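Local coordinates for sugar-binding transport ATP-binding protein (Pyrococcus horikoshii, PDB 1V43) that probably binds and hydrolyses ATP as the nucleotide-binding subunit of an ABC transporter that takes up sugars, at residues I7-K19 with V27-F39. Numbering follows the deposited sequence.
Sequences IKMVEVKLENLTK and VNKLNLTIKDGEF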
loop_
_atom_site.group_PDB
_atom_site.type_symbol
_atom_site.label_atom_id
_atom_site.label_comp_id
_atom_site.label_asym_id
_atom_site.label_seq_id
_atom_site.Cartn_x
_atom_site.Cartn_y
_atom_site.Cartn_z
ATOM N N ILE A 7 -29.461 -9.722 -17.565
ATOM C CA ILE A 7 -28.639 -8.542 -17.826
ATOM C C ILE A 7 -28.263 -8.340 -19.297
ATOM O O ILE A 7 -27.959 -9.296 -20.008
ATOM C CB ILE A 7 -27.332 -8.620 -17.004
ATOM C CG1 ILE A 7 -27.658 -8.849 -15.529
ATOM C CG2 ILE A 7 -26.513 -7.347 -17.189
ATOM C CD1 ILE A 7 -28.395 -7.709 -14.895
ATOM N N LYS A 8 -28.271 -7.087 -19.740
ATOM C CA LYS A 8 -27.919 -6.753 -21.123
ATOM C C LYS A 8 -26.529 -6.133 -21.165
ATOM O O LYS A 8 -26.047 -5.621 -20.151
ATOM C CB LYS A 8 -28.897 -5.727 -21.694
ATOM C CG LYS A 8 -30.345 -5.935 -21.317
ATOM C CD LYS A 8 -31.172 -4.735 -21.744
ATOM C CE LYS A 8 -32.610 -4.849 -21.274
ATOM N NZ LYS A 8 -33.360 -3.600 -21.571
ATOM N N MET A 9 -25.884 -6.188 -22.327
ATOM C CA MET A 9 -24.571 -5.564 -22.500
ATOM C C MET A 9 -24.854 -4.248 -23.233
ATOM O O MET A 9 -25.154 -4.236 -24.426
ATOM C CB MET A 9 -23.625 -6.460 -23.318
ATOM C CG MET A 9 -23.283 -7.787 -22.621
ATOM S SD MET A 9 -21.999 -8.809 -23.431
ATOM C CE MET A 9 -23.007 -9.769 -24.590
ATOM N N VAL A 10 -24.783 -3.143 -22.495
ATOM C CA VAL A 10 -25.074 -1.825 -23.045
ATOM C C VAL A 10 -23.871 -0.887 -23.223
ATOM O O VAL A 10 -23.192 -0.501 -22.259
ATOM C CB VAL A 10 -26.141 -1.121 -22.169
ATOM C CG1 VAL A 10 -26.428 0.267 -22.690
ATOM C CG2 VAL A 10 -27.408 -1.955 -22.141
ATOM N N GLU A 11 -23.613 -0.515 -24.469
ATOM C CA GLU A 11 -22.520 0.394 -24.758
ATOM C C GLU A 11 -22.909 1.789 -24.282
ATOM O O GLU A 11 -24.045 2.212 -24.476
ATOM C CB GLU A 11 -22.232 0.438 -26.260
ATOM C CG GLU A 11 -21.241 1.508 -26.626
ATOM C CD GLU A 11 -20.845 1.441 -28.083
ATOM O OE1 GLU A 11 -20.257 0.411 -28.471
ATOM O OE2 GLU A 11 -21.128 2.409 -28.830
ATOM N N VAL A 12 -21.965 2.492 -23.654
ATOM C CA VAL A 12 -22.203 3.840 -23.155
ATOM C C VAL A 12 -21.284 4.856 -23.835
ATOM O O VAL A 12 -20.057 4.692 -23.854
ATOM C CB VAL A 12 -21.975 3.919 -21.624
ATOM C CG1 VAL A 12 -22.140 5.357 -21.146
ATOM C CG2 VAL A 12 -22.974 3.038 -20.914
ATOM N N LYS A 13 -21.883 5.901 -24.395
ATOM C CA LYS A 13 -21.115 6.952 -25.074
ATOM C C LYS A 13 -21.238 8.277 -24.353
ATOM O O LYS A 13 -22.341 8.722 -24.044
ATOM C CB LYS A 13 -21.623 7.196 -26.495
ATOM C CG LYS A 13 -21.483 6.090 -27.507
ATOM C CD LYS A 13 -22.110 6.588 -28.805
ATOM C CE LYS A 13 -22.298 5.494 -29.833
ATOM N NZ LYS A 13 -23.207 4.450 -29.321
ATOM N N LEU A 14 -20.107 8.912 -24.087
ATOM C CA LEU A 14 -20.133 10.227 -23.470
ATOM C C LEU A 14 -19.610 11.133 -24.598
ATOM O O LEU A 14 -18.496 10.940 -25.075
ATOM C CB LEU A 14 -19.212 10.265 -22.243
ATOM C CG LEU A 14 -19.411 9.204 -21.138
ATOM C CD1 LEU A 14 -18.424 9.503 -19.996
ATOM C CD2 LEU A 14 -20.839 9.224 -20.605
ATOM N N GLU A 15 -20.415 12.099 -25.039
ATOM C CA GLU A 15 -19.996 12.972 -26.147
ATOM C C GLU A 15 -19.771 14.394 -25.744
ATOM O O GLU A 15 -20.692 15.052 -25.261
ATOM C CB GLU A 15 -21.031 13.029 -27.265
ATOM C CG GLU A 15 -21.450 11.734 -27.882
ATOM C CD GLU A 15 -22.069 11.960 -29.257
ATOM O OE1 GLU A 15 -22.813 12.956 -29.444
ATOM O OE2 GLU A 15 -21.808 11.136 -30.148
ATOM N N ASN A 16 -18.556 14.876 -25.976
ATOM C CA ASN A 16 -18.191 16.250 -25.651
ATOM C C ASN A 16 -18.835 16.671 -24.349
ATOM O O ASN A 16 -19.432 17.742 -24.259
ATOM C CB ASN A 16 -18.634 17.191 -26.778
ATOM C CG ASN A 16 -18.088 18.603 -26.604
ATOM O OD1 ASN A 16 -18.524 19.362 -25.725
ATOM N ND2 ASN A 16 -17.116 18.955 -27.434
ATOM N N LEU A 17 -18.721 15.810 -23.342
ATOM C CA LEU A 17 -19.294 16.071 -22.026
ATOM C C LEU A 17 -18.461 17.082 -21.261
ATOM O O LEU A 17 -17.256 16.893 -21.059
ATOM C CB LEU A 17 -19.349 14.788 -21.186
ATOM C CG LEU A 17 -20.650 14.091 -20.791
ATOM C CD1 LEU A 17 -20.394 13.306 -19.500
ATOM C CD2 LEU A 17 -21.770 15.086 -20.587
ATOM N N THR A 18 -19.114 18.145 -20.817
ATOM C CA THR A 18 -18.452 19.174 -20.041
ATOM C C THR A 18 -19.340 19.518 -18.856
ATOM O O THR A 18 -20.569 19.466 -18.945
ATOM C CB THR A 18 -18.232 20.467 -20.865
ATOM O OG1 THR A 18 -17.253 20.240 -21.887
ATOM C CG2 THR A 18 -17.779 21.594 -19.961
ATOM N N LYS A 19 -18.711 19.870 -17.746
ATOM C CA LYS A 19 -19.441 20.258 -16.554
ATOM C C LYS A 19 -18.680 21.365 -15.836
ATOM O O LYS A 19 -17.604 21.126 -15.308
ATOM C CB LYS A 19 -19.604 19.061 -15.609
ATOM C CG LYS A 19 -20.309 19.393 -14.308
ATOM C CD LYS A 19 -21.710 19.914 -14.561
ATOM C CE LYS A 19 -22.452 20.117 -13.262
ATOM N NZ LYS A 19 -23.908 20.249 -13.505
ATOM N N VAL A 27 -15.234 18.967 -15.594
ATOM C CA VAL A 27 -15.061 17.965 -16.640
ATOM C C VAL A 27 -14.994 18.708 -17.974
ATOM O O VAL A 27 -15.954 19.350 -18.386
ATOM C CB VAL A 27 -16.228 16.956 -16.651
ATOM C CG1 VAL A 27 -16.084 16.013 -17.839
ATOM C CG2 VAL A 27 -16.246 16.159 -15.345
ATOM N N ASN A 28 -13.859 18.604 -18.656
ATOM C CA ASN A 28 -13.656 19.337 -19.897
ATOM C C ASN A 28 -13.716 18.540 -21.186
ATOM O O ASN A 28 -12.745 17.875 -21.546
ATOM C CB ASN A 28 -12.308 20.058 -19.830
ATOM C CG ASN A 28 -12.199 21.206 -20.822
ATOM O OD1 ASN A 28 -12.702 21.130 -21.946
ATOM N ND2 ASN A 28 -11.526 22.274 -20.410
ATOM N N LYS A 29 -14.844 18.641 -21.892
ATOM C CA LYS A 29 -15.045 17.957 -23.172
ATOM C C LYS A 29 -14.601 16.494 -23.203
ATOM O O LYS A 29 -13.800 16.078 -24.041
ATOM C CB LYS A 29 -14.343 18.730 -24.302
ATOM C CG LYS A 29 -14.956 20.099 -24.589
ATOM C CD LYS A 29 -14.354 20.734 -25.842
ATOM C CE LYS A 29 -15.029 22.064 -26.174
ATOM N NZ LYS A 29 -14.412 22.711 -27.371
ATOM N N LEU A 30 -15.151 15.713 -22.286
ATOM C CA LEU A 30 -14.836 14.304 -22.203
ATOM C C LEU A 30 -15.492 13.540 -23.356
ATOM O O LEU A 30 -16.678 13.695 -23.628
ATOM C CB LEU A 30 -15.330 13.755 -20.851
ATOM C CG LEU A 30 -15.055 12.293 -20.509
ATOM C CD1 LEU A 30 -13.564 12.062 -20.437
ATOM C CD2 LEU A 30 -15.697 11.950 -19.162
ATOM N N ASN A 31 -14.699 12.730 -24.046
ATOM C CA ASN A 31 -15.191 11.904 -25.129
ATOM C C ASN A 31 -14.787 10.476 -24.794
ATOM O O ASN A 31 -13.602 10.152 -24.676
ATOM C CB ASN A 31 -14.615 12.375 -26.459
ATOM C CG ASN A 31 -15.321 13.623 -26.972
ATOM O OD1 ASN A 31 -14.788 14.728 -26.911
ATOM N ND2 ASN A 31 -16.548 13.446 -27.453
ATOM N N LEU A 32 -15.786 9.626 -24.611
ATOM C CA LEU A 32 -15.526 8.257 -24.213
ATOM C C LEU A 32 -16.567 7.277 -24.721
ATOM O O LEU A 32 -17.764 7.525 -24.611
ATOM C CB LEU A 32 -15.526 8.183 -22.685
ATOM C CG LEU A 32 -14.338 7.636 -21.913
ATOM C CD1 LEU A 32 -14.684 7.559 -20.424
ATOM C CD2 LEU A 32 -13.986 6.270 -22.460
ATOM N N THR A 33 -16.103 6.158 -25.256
ATOM C CA THR A 33 -16.998 5.107 -25.708
ATOM C C THR A 33 -16.716 3.881 -24.838
ATOM O O THR A 33 -15.713 3.193 -25.020
ATOM C CB THR A 33 -16.783 4.764 -27.189
ATOM O OG1 THR A 33 -17.046 5.921 -27.987
ATOM C CG2 THR A 33 -17.719 3.667 -27.615
ATOM N N ILE A 34 -17.599 3.646 -23.871
ATOM C CA ILE A 34 -17.499 2.526 -22.942
ATOM C C ILE A 34 -18.153 1.295 -23.557
ATOM O O ILE A 34 -19.363 1.260 -23.735
ATOM C CB ILE A 34 -18.169 2.909 -21.615
ATOM C CG1 ILE A 34 -17.431 4.129 -21.047
ATOM C CG2 ILE A 34 -18.075 1.774 -20.626
ATOM C CD1 ILE A 34 -18.186 4.905 -20.048
ATOM N N LYS A 35 -17.352 0.277 -23.870
ATOM C CA LYS A 35 -17.875 -0.919 -24.529
ATOM C C LYS A 35 -18.891 -1.728 -23.737
ATOM O O LYS A 35 -18.810 -1.832 -22.508
ATOM C CB LYS A 35 -16.711 -1.802 -25.013
ATOM C CG LYS A 35 -15.751 -1.035 -25.955
ATOM C CD LYS A 35 -14.594 -1.880 -26.478
ATOM C CE LYS A 35 -13.534 -0.997 -27.159
ATOM N NZ LYS A 35 -12.402 -1.792 -27.725
ATOM N N ASP A 36 -19.876 -2.269 -24.450
ATOM C CA ASP A 36 -20.914 -3.067 -23.818
ATOM C C ASP A 36 -20.279 -4.224 -23.058
ATOM O O ASP A 36 -19.489 -4.979 -23.602
ATOM C CB ASP A 36 -21.909 -3.610 -24.857
ATOM C CG ASP A 36 -21.247 -4.500 -25.894
ATOM O OD1 ASP A 36 -20.389 -3.997 -26.653
ATOM O OD2 ASP A 36 -21.582 -5.705 -25.949
ATOM N N GLY A 37 -20.624 -4.331 -21.785
ATOM C CA GLY A 37 -20.097 -5.396 -20.968
ATOM C C GLY A 37 -18.694 -5.234 -20.428
ATOM O O GLY A 37 -18.200 -6.166 -19.803
ATOM N N GLU A 38 -18.024 -4.103 -20.646
ATOM C CA GLU A 38 -16.673 -4.006 -20.091
ATOM C C GLU A 38 -16.699 -3.391 -18.696
ATOM O O GLU A 38 -17.701 -2.840 -18.263
ATOM C CB GLU A 38 -15.715 -3.194 -20.979
ATOM C CG GLU A 38 -15.891 -1.676 -20.924
ATOM C CD GLU A 38 -14.802 -0.912 -21.681
ATOM O OE1 GLU A 38 -15.065 0.244 -22.081
ATOM O OE2 GLU A 38 -13.683 -1.446 -21.870
ATOM N N PHE A 39 -15.582 -3.535 -18.001
ATOM C CA PHE A 39 -15.420 -2.986 -16.671
ATOM C C PHE A 39 -14.474 -1.818 -16.874
ATOM O O PHE A 39 -13.281 -2.018 -17.054
ATOM C CB PHE A 39 -14.773 -4.017 -15.740
ATOM C CG PHE A 39 -14.940 -3.704 -14.292
ATOM C CD1 PHE A 39 -15.592 -4.596 -13.448
ATOM C CD2 PHE A 39 -14.484 -2.504 -13.768
ATOM C CE1 PHE A 39 -15.786 -4.297 -12.117
ATOM C CE2 PHE A 39 -14.676 -2.200 -12.429
ATOM C CZ PHE A 39 -15.329 -3.098 -11.602
HETATM O O HOH W 1 -19.345 -1.781 -27.375
#
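Leu-14 reaches over its antiparallel partner strand with CD1, which lies 3.8 Å from Leu-30 CD2 and 4.2 Å from Leu-32 CB, the three side chains leaning the same way. Val-12 and Ile-34 lie side by side likewise at the next hydrogen-bonded pair, CB to CB 3.9 Å. Beneath them the backbones of Val-12 and Ile-34, and of Leu-14 and Leu-32, exchange paired hydrogen bonds; Leu-14 N to Leu-32 O is almost straight, 172° at the hydrogen. Two G1 beta bulges, at Asn-16 with Leu-17 and at Lys-29 with Leu-30, then shift the register. Here chi1 of Thr-18 (-69°) sets OG1 beside its own backbone N, where it accepts the N-H of Lys-29 (OG1 to Lys-29 N 2.9 Å). On the face opposite the leucines, Glu-11 passes its carboxylate across Thr-33 CG2, while OE2 holds Lys-13 NZ in a salt bridge of 3.0 Å. A water donates to both Glu-11 OE1 and Asp-36 OD1, probably easing their repulsion. Val-27 and Leu-30 rest on Thr-53 of helix 50-58; Lys-19 donates from NZ to Glu-62 O, makes a cation-pi contact with ATP-binding Phe-21 and lies near Thr-52, also ATP-binding. This bulged hairpin belongs to the antiparallel beta subdomain of ABC ATPases, flanking the Walker A site.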